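Local coordinates for protein PpBBE-like 1 D396N (Physcomitrella patens subsp. patens, PDB 6EO5) that catalyses the oxidation of cellobiose with an FAD cofactor, as a moss berberine bridge enzyme homolog of the VAO flavoprotein family, at residues Q61-C66 / G93-D98; V72-R77 / Y205-Q210; L175-G180 / K454-Q459; T181-T184 / K189-D192; Y194-G199 / S447-G452. All coordinates share one frame; numbering follows the deposited sequence.

The five contacts form a connected chain around the FAD-binding domain and the C-terminal helix 446-456. Interactions 1 and 2, with centres 8 Å apart, share the small sheet in which strands 74-77 and 95-98 are neighbours. Interaction 2 holds the adenine end of FAD, whereas V97 of interaction 1 has its side chain about 8 Å from the cofactor. Interactions 2 and 3 meet where I207 O accepts a probable hydrogen bond from V176 N at 2.9 Å. Interaction 4 is nested inside the loop closed by interaction 3, and both touch the same N-linked sugar. Interaction 5 joins helices 191-200 and 446-456, used by interactions 4 and 3, and reaches interaction 2 through Y205 OH and L449 O, 2.8 Å apart.

Interaction 1: residues Q61-C66 / G93-D98; sequences QNAVFC and GVLVVD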
# COMPACT_ATOMS: atom_id res chain seq x y z
N GLN A 61 7.78 19.61 14.25
CA GLN A 61 7.21 20.95 14.38
C GLN A 61 8.13 22.02 13.79
O GLN A 61 7.65 23.00 13.21
CB GLN A 61 6.90 21.24 15.84
CG GLN A 61 5.65 20.54 16.33
CD GLN A 61 5.56 20.48 17.83
OE1 GLN A 61 6.56 20.24 18.52
NE2 GLN A 61 4.35 20.69 18.36
N ASN A 62 9.44 21.83 13.92
CA ASN A 62 10.38 22.79 13.35
C ASN A 62 10.30 22.78 11.83
O ASN A 62 10.25 23.85 11.20
CB ASN A 62 11.80 22.48 13.79
CG ASN A 62 12.82 23.27 13.02
OD1 ASN A 62 13.31 22.82 11.98
ND2 ASN A 62 13.14 24.46 13.51
N ALA A 63 10.31 21.59 11.23
CA ALA A 63 10.23 21.49 9.77
C ALA A 63 8.93 22.12 9.25
O ALA A 63 8.95 22.84 8.25
CB ALA A 63 10.35 20.03 9.33
N VAL A 64 7.81 21.86 9.92
CA VAL A 64 6.54 22.42 9.49
C VAL A 64 6.55 23.94 9.62
O VAL A 64 6.03 24.67 8.77
CB VAL A 64 5.38 21.79 10.28
CG1 VAL A 64 4.07 22.51 9.99
CG2 VAL A 64 5.27 20.31 9.96
N PHE A 65 7.16 24.45 10.70
CA PHE A 65 7.25 25.89 10.86
C PHE A 65 8.17 26.51 9.81
O PHE A 65 7.84 27.53 9.20
CB PHE A 65 7.73 26.22 12.28
CG PHE A 65 8.03 27.68 12.49
CD1 PHE A 65 7.02 28.56 12.87
CD2 PHE A 65 9.31 28.18 12.31
CE1 PHE A 65 7.29 29.90 13.06
CE2 PHE A 65 9.59 29.52 12.50
CZ PHE A 65 8.58 30.38 12.87
N CYS A 66 9.33 25.89 9.59
CA CYS A 66 10.32 26.46 8.68
C CYS A 66 9.85 26.43 7.23
O CYS A 66 10.22 27.32 6.45
CB CYS A 66 11.65 25.71 8.81
SG CYS A 66 12.54 26.11 10.33
N GLY A 93 11.46 20.99 -5.53
CA GLY A 93 11.65 22.04 -4.55
C GLY A 93 10.95 21.88 -3.22
O GLY A 93 10.81 22.87 -2.50
N VAL A 94 10.53 20.69 -2.87
CA VAL A 94 9.80 20.48 -1.63
C VAL A 94 10.79 20.19 -0.51
O VAL A 94 11.94 19.81 -0.74
CB VAL A 94 8.77 19.35 -1.82
CG1 VAL A 94 8.15 18.90 -0.52
CG2 VAL A 94 7.69 19.83 -2.78
N LEU A 95 10.38 20.42 0.73
CA LEU A 95 11.10 19.92 1.90
C LEU A 95 10.56 18.53 2.21
O LEU A 95 9.38 18.37 2.57
CB LEU A 95 10.94 20.84 3.10
CG LEU A 95 11.51 20.32 4.43
CD1 LEU A 95 13.03 20.17 4.36
CD2 LEU A 95 11.09 21.20 5.61
N VAL A 96 11.41 17.51 2.06
CA VAL A 96 11.05 16.13 2.37
C VAL A 96 11.36 15.87 3.83
O VAL A 96 12.52 15.95 4.25
CB VAL A 96 11.79 15.13 1.47
CG1 VAL A 96 11.49 13.70 1.93
CG2 VAL A 96 11.42 15.33 -0.00
N VAL A 97 10.34 15.54 4.61
CA VAL A 97 10.48 15.24 6.03
C VAL A 97 10.53 13.72 6.16
O VAL A 97 9.51 13.06 6.35
CB VAL A 97 9.36 15.86 6.85
CG1 VAL A 97 9.57 15.58 8.34
CG2 VAL A 97 9.27 17.34 6.55
N ASP A 98 11.73 13.16 6.05
CA ASP A 98 11.92 11.71 6.15
C ASP A 98 11.78 11.27 7.61
O ASP A 98 12.56 11.69 8.47
CB ASP A 98 13.29 11.34 5.58
CG ASP A 98 13.52 9.84 5.54
OD1 ASP A 98 13.29 9.15 6.55
OD2 ASP A 98 13.96 9.36 4.48
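A chi1 of 173° swings L95 CG away from its own N, and a further turn at chi2 of 65° brings the CD2 branch over to A63. In V97 it is CG2, the branch beside the backbone N, that meets the same alanine. A63 CB therefore lies against two methyls of one strand, 4.0 Å from L95 CD2 and 4.0 Å from V97 CG2. L95 CD2 also passes the helix backbone, lying 3.8 Å from A63 O, the one polar atom touched. No hydrogen bond crosses this buried contact; helix and strand meet through van der Waals packing. V52 touches both A63 and L95, while L18 of helix 14-21 reaches L95 and C66, the latter tied by a disulfide to C17. Helix 57-70 links strands 50-53 and 74-77, which run parallel with strand 95-98 between them. The contact packs this helix on that middle strand, within a split beta-alpha-beta crossover of the FAD-binding domain.

Interaction 2: residues V72-R77 / Y205-Q210; sequences VGIVPR and YGIVTQ. With FAD (flavin-adenine dinucleotide), chain C.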
# COMPACT_ATOMS: atom_id res chain seq x y z
N VAL A 72 8.24 27.04 1.15
CA VAL A 72 8.42 25.83 0.36
C VAL A 72 7.30 24.86 0.68
O VAL A 72 6.60 24.97 1.69
CB VAL A 72 9.80 25.16 0.60
CG1 VAL A 72 10.90 25.90 -0.12
CG2 VAL A 72 10.09 25.09 2.08
N GLY A 73 7.11 23.88 -0.20
CA GLY A 73 6.23 22.78 0.10
C GLY A 73 6.89 21.78 1.03
O GLY A 73 8.11 21.79 1.23
N ILE A 74 6.07 20.90 1.59
CA ILE A 74 6.55 19.97 2.61
C ILE A 74 5.73 18.69 2.52
O ILE A 74 4.50 18.72 2.55
CB ILE A 74 6.47 20.63 4.01
CG1 ILE A 74 7.03 19.71 5.09
CG2 ILE A 74 5.04 21.06 4.35
CD1 ILE A 74 6.90 20.27 6.49
N VAL A 75 6.42 17.56 2.36
CA VAL A 75 5.74 16.26 2.43
C VAL A 75 6.52 15.33 3.35
O VAL A 75 7.77 15.32 3.33
CB VAL A 75 5.55 15.61 1.05
CG1 VAL A 75 4.68 16.48 0.13
CG2 VAL A 75 6.88 15.25 0.38
N PRO A 76 5.84 14.54 4.17
CA PRO A 76 6.50 13.45 4.89
C PRO A 76 6.82 12.29 3.95
O PRO A 76 6.18 12.09 2.91
CB PRO A 76 5.46 13.05 5.94
CG PRO A 76 4.16 13.37 5.32
CD PRO A 76 4.40 14.62 4.50
N ARG A 77 7.84 11.52 4.33
CA ARG A 77 8.20 10.30 3.64
C ARG A 77 8.40 9.16 4.64
O ARG A 77 9.16 9.29 5.60
CB ARG A 77 9.46 10.49 2.80
CG ARG A 77 9.89 9.26 2.07
CD ARG A 77 11.38 9.11 2.19
NE ARG A 77 12.08 9.70 1.06
CZ ARG A 77 13.38 9.95 1.04
NH1 ARG A 77 14.14 9.69 2.09
NH2 ARG A 77 13.94 10.47 -0.04
N TYR A 205 -3.26 15.83 5.59
CA TYR A 205 -3.74 16.35 6.86
C TYR A 205 -2.63 16.58 7.88
O TYR A 205 -2.93 16.90 9.03
CB TYR A 205 -4.80 15.41 7.47
CG TYR A 205 -6.00 15.26 6.58
CD1 TYR A 205 -6.05 14.26 5.61
CD2 TYR A 205 -7.08 16.12 6.68
CE1 TYR A 205 -7.15 14.12 4.79
CE2 TYR A 205 -8.19 15.99 5.86
CZ TYR A 205 -8.22 14.99 4.91
OH TYR A 205 -9.32 14.85 4.10
N GLY A 206 -1.37 16.43 7.49
CA GLY A 206 -0.30 16.62 8.43
C GLY A 206 0.62 15.43 8.44
O GLY A 206 0.50 14.51 7.63
N ILE A 207 1.55 15.43 9.39
CA ILE A 207 2.62 14.45 9.45
C ILE A 207 2.33 13.52 10.63
O ILE A 207 2.52 13.91 11.78
CB ILE A 207 3.99 15.12 9.58
CG1 ILE A 207 4.21 16.05 8.39
CG2 ILE A 207 5.09 14.07 9.72
CD1 ILE A 207 5.53 16.71 8.35
N VAL A 208 1.87 12.30 10.33
CA VAL A 208 1.66 11.30 11.37
C VAL A 208 3.00 10.91 11.96
O VAL A 208 3.95 10.60 11.23
CB VAL A 208 0.91 10.08 10.81
CG1 VAL A 208 0.87 8.96 11.86
CG2 VAL A 208 -0.50 10.46 10.40
N THR A 209 3.10 10.94 13.29
CA THR A 209 4.33 10.56 13.97
C THR A 209 4.28 9.17 14.57
O THR A 209 5.32 8.50 14.65
CB THR A 209 4.68 11.56 15.07
OG1 THR A 209 3.54 11.72 15.94
CG2 THR A 209 5.06 12.91 14.46
N GLN A 210 3.10 8.69 14.99
CA GLN A 210 3.01 7.32 15.44
C GLN A 210 1.60 6.77 15.22
O GLN A 210 0.62 7.52 15.14
CB GLN A 210 3.42 7.17 16.91
CG GLN A 210 2.44 7.72 17.92
CD GLN A 210 2.76 7.20 19.32
OE1 GLN A 210 3.91 6.91 19.64
NE2 GLN A 210 1.72 7.06 20.14
PA FAD C . 5.85 6.79 0.80
O1A FAD C . 6.25 7.11 -0.63
O2A FAD C . 6.92 7.20 1.78
O5B FAD C . 4.42 7.41 1.23
C5B FAD C . 3.32 7.41 0.34
C4B FAD C . 2.41 8.60 0.62
O4B FAD C . 2.09 8.65 2.00
C3B FAD C . 3.06 9.92 0.27
O3B FAD C . 2.06 10.82 -0.14
C2B FAD C . 3.61 10.37 1.60
O2B FAD C . 3.78 11.77 1.65
C1B FAD C . 2.56 9.86 2.57
N9A FAD C . 3.18 9.66 3.90
C8A FAD C . 4.31 8.93 4.19
N7A FAD C . 4.56 9.01 5.51
C5A FAD C . 3.62 9.79 6.08
C6A FAD C . 3.42 10.21 7.38
N6A FAD C . 4.26 9.81 8.33
N1A FAD C . 2.35 11.02 7.69
C2A FAD C . 1.50 11.42 6.69
N3A FAD C . 1.70 11.02 5.38
C4A FAD C . 2.75 10.21 5.08
N1 FAD C . 0.27 -2.12 -1.27
C2 FAD C . -0.57 -3.03 -0.60
O2 FAD C . -1.68 -2.70 -0.13
N3 FAD C . -0.14 -4.33 -0.44
C4 FAD C . 1.08 -4.74 -0.94
O4 FAD C . 1.44 -5.90 -0.77
C4X FAD C . 1.91 -3.84 -1.60
N5 FAD C . 3.15 -4.24 -2.05
C5X FAD C . 4.09 -3.30 -2.42
C6 FAD C . 5.38 -3.71 -2.74
C7 FAD C . 6.41 -2.79 -3.00
C7M FAD C . 7.80 -3.28 -3.32
C8 FAD C . 6.08 -1.42 -3.04
C8M FAD C . 7.11 -0.38 -3.43
C9 FAD C . 4.75 -1.03 -2.80
C9A FAD C . 3.74 -1.95 -2.47
N10 FAD C . 2.40 -1.60 -2.27
C10 FAD C . 1.51 -2.51 -1.73
C1' FAD C . 1.94 -0.18 -2.35
C2' FAD C . 2.11 0.47 -0.99
O2' FAD C . 1.08 0.13 -0.08
C3' FAD C . 2.11 1.97 -1.17
O3' FAD C . 3.18 2.26 -2.03
C4' FAD C . 2.26 2.67 0.18
O4' FAD C . 1.58 3.91 0.13
C5' FAD C . 3.74 2.84 0.54
O5' FAD C . 3.94 3.59 1.72
P FAD C . 5.42 4.19 2.00
O1P FAD C . 5.45 4.82 3.37
O2P FAD C . 6.52 3.19 1.80
O3P FAD C . 5.62 5.20 0.77
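The adenine pocket of FAD is built here from two strand ends, P76 on one side and the G206-V208 backbone on another, with I207 packed against P76 beside it. I207 CG2 meets P76 CB at 3.9 Å, and I207 CG1 runs past the same pyrrolidine ring. Because I207 has CG1 anti to its carbonyl carbon (chi1 -59°) and an extended chi2, its CD1 goes on to I74, the two CD1 methyls standing 4.2 Å apart. The proline ring in turn lies over a face of the adenine: P76 CG is 3.4 Å from FAD N3A, and P76 CB is 3.7 Å from FAD C5A. V208 meets the pyrimidine edge of the base with its backbone N and O. V208 N donates to FAD N1A at 3.0 Å, and FAD N6A donates to V208 O at 3.0 Å in an almost straight bond (175°). The ribose is gripped separately, FAD O2B giving a hydrogen bond of 2.7 Å to P76 O. Base and sugar are thus fixed at both ends of the nucleoside. Strand 74-77 pairs with strand 95-98 and strand 207-217 with strand 170-176; V64 of helix 57-70 touches both I74 and I207, bridging the two sheets.

Interaction 3: residues L175-G180 / K454-Q459; sequences LVAANG and KKWDPQ. With NAG (2-acetamido-2-deoxy-beta-D-glucopyranose), chain D.
Methyl groups make the apolar share of this contact: A177 CB lies 4.4 Å from W456 CE3, approaching the indole obliquely. A178 CB instead meets polar atoms, 3.4 Å from D457 OD1 and 3.8 Å from W456 O, where the chain leaves helix 446-456. D457 turns CG anti to its backbone N (chi1 -178°), laying its carboxylate beside that methyl. Within 175-180, G180 N closes a type I turn on A177 O at 3.1 Å. The covalent link lies on that turn: N179 ND2 carries NAG C1, in the N-G-T sequence of an N-glycosylation sequon, and the sugar's C6 also comes obliquely to the indole. W456 NE1 is hydrogen-bonded to D192 OD2. The direct contact is thus van der Waals, A177 on the indole and A178 on D457 and W456 O, while the D457 carboxylate finds its polar partners elsewhere: OD1 with V461 N, OD2 with F462 N and, as a salt bridge, K453.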
# COMPACT_ATOMS: atom_id res chain seq x y z
N LEU A 175 -0.34 13.15 15.02
CA LEU A 175 0.30 13.87 13.94
C LEU A 175 0.57 15.31 14.36
O LEU A 175 -0.02 15.84 15.30
CB LEU A 175 -0.55 13.85 12.65
CG LEU A 175 -1.95 14.47 12.70
CD1 LEU A 175 -1.91 15.90 12.18
CD2 LEU A 175 -2.91 13.62 11.90
N VAL A 176 1.50 15.93 13.63
CA VAL A 176 1.79 17.36 13.72
C VAL A 176 0.98 18.05 12.64
O VAL A 176 1.21 17.82 11.44
CB VAL A 176 3.29 17.63 13.56
CG1 VAL A 176 3.59 19.12 13.53
CG2 VAL A 176 4.07 16.94 14.67
N ALA A 177 0.03 18.90 13.04
CA ALA A 177 -0.88 19.54 12.09
C ALA A 177 -0.22 20.76 11.42
O ALA A 177 0.94 21.10 11.67
CB ALA A 177 -2.18 19.93 12.79
N ALA A 178 -0.99 21.42 10.55
CA ALA A 178 -0.42 22.50 9.75
C ALA A 178 -0.07 23.71 10.61
O ALA A 178 0.93 24.39 10.35
CB ALA A 178 -1.39 22.91 8.64
N ASN A 179 -0.87 23.99 11.64
CA ASN A 179 -0.57 25.11 12.53
C ASN A 179 0.45 24.75 13.61
O ASN A 179 0.76 25.60 14.45
CB ASN A 179 -1.87 25.69 13.14
CG ASN A 179 -2.52 24.78 14.19
OD1 ASN A 179 -1.96 23.76 14.59
ND2 ASN A 179 -3.72 25.18 14.64
N GLY A 180 0.98 23.53 13.61
CA GLY A 180 2.07 23.15 14.48
C GLY A 180 1.70 22.33 15.70
O GLY A 180 2.60 21.76 16.33
N LYS A 454 -10.40 21.56 4.82
CA LYS A 454 -10.60 22.98 5.11
C LYS A 454 -10.35 23.27 6.58
O LYS A 454 -9.69 24.26 6.93
CB LYS A 454 -12.02 23.41 4.72
CG LYS A 454 -12.29 23.36 3.23
CD LYS A 454 -13.78 23.56 2.91
CE LYS A 454 -14.00 24.75 1.98
NZ LYS A 454 -15.15 24.53 1.05
N LYS A 455 -10.83 22.39 7.45
CA LYS A 455 -10.71 22.59 8.88
C LYS A 455 -9.27 22.47 9.35
O LYS A 455 -8.83 23.26 10.20
CB LYS A 455 -11.61 21.58 9.60
CG LYS A 455 -11.38 21.47 11.08
CD LYS A 455 -12.48 20.63 11.71
CE LYS A 455 -12.20 20.35 13.17
NZ LYS A 455 -13.42 19.77 13.79
N TRP A 456 -8.51 21.52 8.82
CA TRP A 456 -7.22 21.18 9.41
C TRP A 456 -6.02 21.74 8.68
O TRP A 456 -4.90 21.66 9.20
CB TRP A 456 -7.07 19.66 9.55
CG TRP A 456 -7.94 19.07 10.61
CD1 TRP A 456 -9.17 18.49 10.45
CD2 TRP A 456 -7.66 19.01 12.02
NE1 TRP A 456 -9.66 18.07 11.66
CE2 TRP A 456 -8.75 18.37 12.64
CE3 TRP A 456 -6.58 19.43 12.81
CZ2 TRP A 456 -8.80 18.14 14.02
CZ3 TRP A 456 -6.63 19.20 14.18
CH2 TRP A 456 -7.73 18.56 14.77
N ASP A 457 -6.19 22.30 7.48
CA ASP A 457 -5.09 22.92 6.74
C ASP A 457 -5.67 23.94 5.77
O ASP A 457 -5.60 23.78 4.54
CB ASP A 457 -4.26 21.86 6.02
CG ASP A 457 -3.05 22.44 5.27
OD1 ASP A 457 -2.66 23.60 5.52
OD2 ASP A 457 -2.49 21.71 4.42
N PRO A 458 -6.26 25.03 6.29
CA PRO A 458 -6.93 25.99 5.41
C PRO A 458 -5.97 26.68 4.45
O PRO A 458 -6.40 27.11 3.36
CB PRO A 458 -7.57 26.98 6.39
CG PRO A 458 -7.56 26.30 7.72
CD PRO A 458 -6.34 25.44 7.70
N GLN A 459 -4.70 26.80 4.81
CA GLN A 459 -3.67 27.38 3.96
C GLN A 459 -3.07 26.39 2.97
O GLN A 459 -2.17 26.78 2.21
CB GLN A 459 -2.52 27.96 4.80
CG GLN A 459 -2.93 28.81 5.97
CD GLN A 459 -4.01 29.80 5.61
OE1 GLN A 459 -3.96 30.45 4.56
NE2 GLN A 459 -5.02 29.90 6.47
C1 NAG D . -4.51 24.47 15.63
C2 NAG D . -4.48 25.15 17.00
C3 NAG D . -5.16 24.26 18.03
C4 NAG D . -6.59 23.95 17.59
C5 NAG D . -6.61 23.36 16.17
C6 NAG D . -8.01 23.22 15.61
C7 NAG D . -2.63 26.73 17.34
C8 NAG D . -3.56 27.80 16.84
N2 NAG D . -3.13 25.49 17.40
O3 NAG D . -5.17 24.88 19.31
O4 NAG D . -7.19 23.05 18.52
O5 NAG D . -5.89 24.20 15.25
O6 NAG D . -8.28 24.26 14.68
O7 NAG D . -1.47 26.99 17.68

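Interaction 4: residues T181-T184 / K189-D192; sequences TVVT and KNKD. With NAG (2-acetamido-2-deoxy-beta-D-glucopyranose), chain D.
N190 and T184 form the close side of this contact. N190 ND2 donates to T184 O at 2.9 Å with an N-H...O angle of 148°, the donor standing 32° out of the carbonyl plane. The asparagine side chain crosses that of V183 at about a right angle; chi1 of -68°, with CG beside the backbone N, turns it in toward the strand. N190 occupies the N-cap position of helix 191-200, yet its side chain makes no capping bond and ties the helix start to the strand instead. The looser side belongs to K189, exposed and extended beyond CG. Its aliphatic chain runs along T184, with K189 CD 4.1 Å from T184 CB and 3.8 Å from T184 O. At the far end T181 OG1 accepts a hydrogen bond from NAG N2 at 2.7 Å and is also hydrogen-bonded to N179 OD1. Strand 182-186 pairs with strand 170-176, and W456 of helix 446-456 packs on both V183 and N190, beside the start of helix 191-200.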
# COMPACT_ATOMS: atom_id res chain seq x y z
N THR A 181 0.42 22.23 16.05
CA THR A 181 0.00 21.51 17.25
C THR A 181 0.08 20.00 17.06
O THR A 181 -0.29 19.48 16.00
CB THR A 181 -1.43 21.89 17.61
OG1 THR A 181 -1.55 23.32 17.68
CG2 THR A 181 -1.83 21.29 18.94
N VAL A 182 0.54 19.29 18.09
CA VAL A 182 0.45 17.84 18.10
C VAL A 182 -0.99 17.44 18.41
O VAL A 182 -1.57 17.88 19.40
CB VAL A 182 1.41 17.22 19.12
CG1 VAL A 182 1.50 15.72 18.89
CG2 VAL A 182 2.76 17.87 19.03
N VAL A 183 -1.56 16.59 17.57
CA VAL A 183 -2.96 16.22 17.62
C VAL A 183 -3.07 14.71 17.83
O VAL A 183 -2.17 13.95 17.45
CB VAL A 183 -3.68 16.64 16.32
CG1 VAL A 183 -5.18 16.55 16.47
CG2 VAL A 183 -3.26 18.04 15.91
N THR A 184 -4.18 14.29 18.43
CA THR A 184 -4.48 12.88 18.59
C THR A 184 -5.86 12.59 18.01
O THR A 184 -6.81 13.34 18.24
CB THR A 184 -4.41 12.47 20.07
OG1 THR A 184 -3.03 12.42 20.47
CG2 THR A 184 -5.04 11.10 20.29
N LYS A 189 -11.43 11.18 20.32
CA LYS A 189 -10.88 12.51 20.11
C LYS A 189 -10.70 12.77 18.61
O LYS A 189 -10.04 11.99 17.91
CB LYS A 189 -9.55 12.63 20.86
CG LYS A 189 -9.10 14.06 21.16
CD LYS A 189 -7.74 14.08 21.85
CE LYS A 189 -7.13 15.48 21.87
NZ LYS A 189 -5.76 15.52 22.48
N ASN A 190 -11.30 13.86 18.10
CA ASN A 190 -11.10 14.31 16.72
C ASN A 190 -11.56 13.26 15.70
O ASN A 190 -10.81 12.87 14.81
CB ASN A 190 -9.63 14.68 16.47
CG ASN A 190 -9.21 15.93 17.23
OD1 ASN A 190 -9.99 16.87 17.36
ND2 ASN A 190 -7.99 15.94 17.73
N LYS A 191 -12.82 12.82 15.84
CA LYS A 191 -13.35 11.75 14.99
C LYS A 191 -13.24 12.06 13.50
O LYS A 191 -13.08 11.14 12.68
CB LYS A 191 -14.82 11.48 15.34
CG LYS A 191 -15.08 11.28 16.83
CD LYS A 191 -16.54 10.92 17.10
CE LYS A 191 -16.80 10.84 18.60
NZ LYS A 191 -18.16 10.32 18.93
N ASP A 192 -13.33 13.34 13.12
CA ASP A 192 -13.25 13.72 11.71
C ASP A 192 -11.87 13.42 11.14
O ASP A 192 -11.74 12.78 10.09
CB ASP A 192 -13.61 15.20 11.54
CG ASP A 192 -12.82 16.14 12.48
OD1 ASP A 192 -12.46 15.73 13.60
OD2 ASP A 192 -12.58 17.30 12.10
C1 NAG D . -4.51 24.47 15.63
C2 NAG D . -4.48 25.15 17.00
C3 NAG D . -5.16 24.26 18.03
C4 NAG D . -6.59 23.95 17.59
C5 NAG D . -6.61 23.36 16.17
C6 NAG D . -8.01 23.22 15.61
C7 NAG D . -2.63 26.73 17.34
C8 NAG D . -3.56 27.80 16.84
N2 NAG D . -3.13 25.49 17.40
O3 NAG D . -5.17 24.88 19.31
O4 NAG D . -7.19 23.05 18.52
O5 NAG D . -5.89 24.20 15.25
O6 NAG D . -8.28 24.26 14.68
O7 NAG D . -1.47 26.99 17.68

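Interaction 5: residues Y194-G199 / S447-G452; sequences YFAIRG and STLIAG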
# COMPACT_ATOMS: atom_id res chain seq x y z
N TYR A 194 -9.86 11.34 12.39
CA TYR A 194 -9.69 9.90 12.48
C TYR A 194 -10.33 9.21 11.28
O TYR A 194 -9.78 8.25 10.74
CB TYR A 194 -10.26 9.40 13.81
CG TYR A 194 -10.11 7.91 14.07
CD1 TYR A 194 -8.85 7.30 14.09
CD2 TYR A 194 -11.23 7.11 14.31
CE1 TYR A 194 -8.72 5.93 14.34
CE2 TYR A 194 -11.11 5.75 14.57
CZ TYR A 194 -9.86 5.17 14.57
OH TYR A 194 -9.77 3.82 14.81
N PHE A 195 -11.49 9.69 10.85
CA PHE A 195 -12.11 9.19 9.62
C PHE A 195 -11.19 9.40 8.41
O PHE A 195 -10.99 8.49 7.60
CB PHE A 195 -13.45 9.88 9.42
CG PHE A 195 -14.13 9.57 8.13
CD1 PHE A 195 -13.82 10.28 6.98
CD2 PHE A 195 -15.13 8.62 8.08
CE1 PHE A 195 -14.46 10.03 5.79
CE2 PHE A 195 -15.78 8.36 6.88
CZ PHE A 195 -15.44 9.06 5.74
N ALA A 196 -10.63 10.61 8.29
CA ALA A 196 -9.86 10.94 7.10
C ALA A 196 -8.60 10.09 6.96
O ALA A 196 -8.24 9.69 5.84
CB ALA A 196 -9.50 12.43 7.11
N ILE A 197 -7.90 9.82 8.06
CA ILE A 197 -6.58 9.20 7.94
C ILE A 197 -6.69 7.70 7.65
O ILE A 197 -5.71 7.09 7.20
CB ILE A 197 -5.70 9.45 9.19
CG1 ILE A 197 -6.28 8.78 10.43
CG2 ILE A 197 -5.50 10.94 9.44
CD1 ILE A 197 -5.71 7.37 10.69
N ARG A 198 -7.86 7.09 7.89
CA ARG A 198 -8.11 5.69 7.54
C ARG A 198 -8.53 5.58 6.07
O ARG A 198 -9.67 5.25 5.73
CB ARG A 198 -9.17 5.11 8.47
CG ARG A 198 -8.66 4.75 9.84
CD ARG A 198 -9.54 5.30 10.96
NE ARG A 198 -10.63 4.41 11.37
CZ ARG A 198 -11.89 4.80 11.52
NH1 ARG A 198 -12.24 6.06 11.31
NH2 ARG A 198 -12.81 3.92 11.91
N GLY A 199 -7.57 5.84 5.18
CA GLY A 199 -7.85 5.78 3.76
C GLY A 199 -7.39 6.98 2.94
O GLY A 199 -7.09 6.84 1.75
N SER A 447 -16.55 14.63 -0.31
CA SER A 447 -17.05 15.86 0.30
C SER A 447 -16.62 15.97 1.75
O SER A 447 -16.09 17.01 2.18
CB SER A 447 -18.58 15.93 0.21
OG SER A 447 -19.08 15.51 -1.04
N THR A 448 -16.85 14.92 2.53
CA THR A 448 -16.40 14.90 3.92
C THR A 448 -14.90 15.12 4.00
O THR A 448 -14.42 15.90 4.84
CB THR A 448 -16.80 13.58 4.59
OG1 THR A 448 -18.23 13.46 4.54
CG2 THR A 448 -16.35 13.54 6.02
N LEU A 449 -14.13 14.48 3.11
CA LEU A 449 -12.69 14.66 3.15
C LEU A 449 -12.31 16.12 2.93
O LEU A 449 -11.46 16.66 3.65
CB LEU A 449 -12.03 13.73 2.14
CG LEU A 449 -12.16 12.25 2.55
CD1 LEU A 449 -11.67 11.30 1.48
CD2 LEU A 449 -11.42 11.99 3.84
N ILE A 450 -12.97 16.80 1.97
CA ILE A 450 -12.65 18.20 1.68
C ILE A 450 -13.01 19.10 2.86
O ILE A 450 -12.23 19.98 3.25
CB ILE A 450 -13.33 18.66 0.38
CG1 ILE A 450 -12.68 18.00 -0.84
CG2 ILE A 450 -13.24 20.16 0.22
CD1 ILE A 450 -13.62 17.91 -2.03
N ALA A 451 -14.19 18.89 3.45
CA ALA A 451 -14.55 19.59 4.68
C ALA A 451 -13.46 19.48 5.74
O ALA A 451 -13.07 20.48 6.36
CB ALA A 451 -15.86 19.02 5.22
N GLY A 452 -12.93 18.27 5.95
CA GLY A 452 -11.88 18.10 6.93
C GLY A 452 -10.58 18.74 6.52
O GLY A 452 -9.80 19.18 7.38
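Two helices, 191-200 and 446-456, cross steeply here, their local axes 10.0 Å apart at closest and the signed angle -116°, and L449 meets both A196 and F195 across the crossing. L449 CD2 rests 3.8 Å from A196 CB, and equally near A196 CA, the small alanine letting the methyl come close to the helix backbone. The same methyl comes to the edge of the F195 ring, near its plane, with F195 CE1 at 4.1 Å. A chi1 of -68°, followed by an extended chi2 of 173°, carries the branch end of L449 toward 194-199. The pairing joins a helix just ahead of the FAD-binding strand 207-217 to the helix of the C-terminal berberine-like region. No hydrogen bond links the two segments, but Y205, leading into that strand, packs on A196 and bonds through OH to L449 O, so the residue that follows helix 191-200 in the chain also ties back to helix 446-456. F195, with CG anti to the backbone N, reaches across so that CE1 also touches T448 CG2, 4.0 Å away and oblique to the ring, the two side chains crossing at about a right angle; T448 is exposed and F195 partly so, and both residues meet a crystal neighbour.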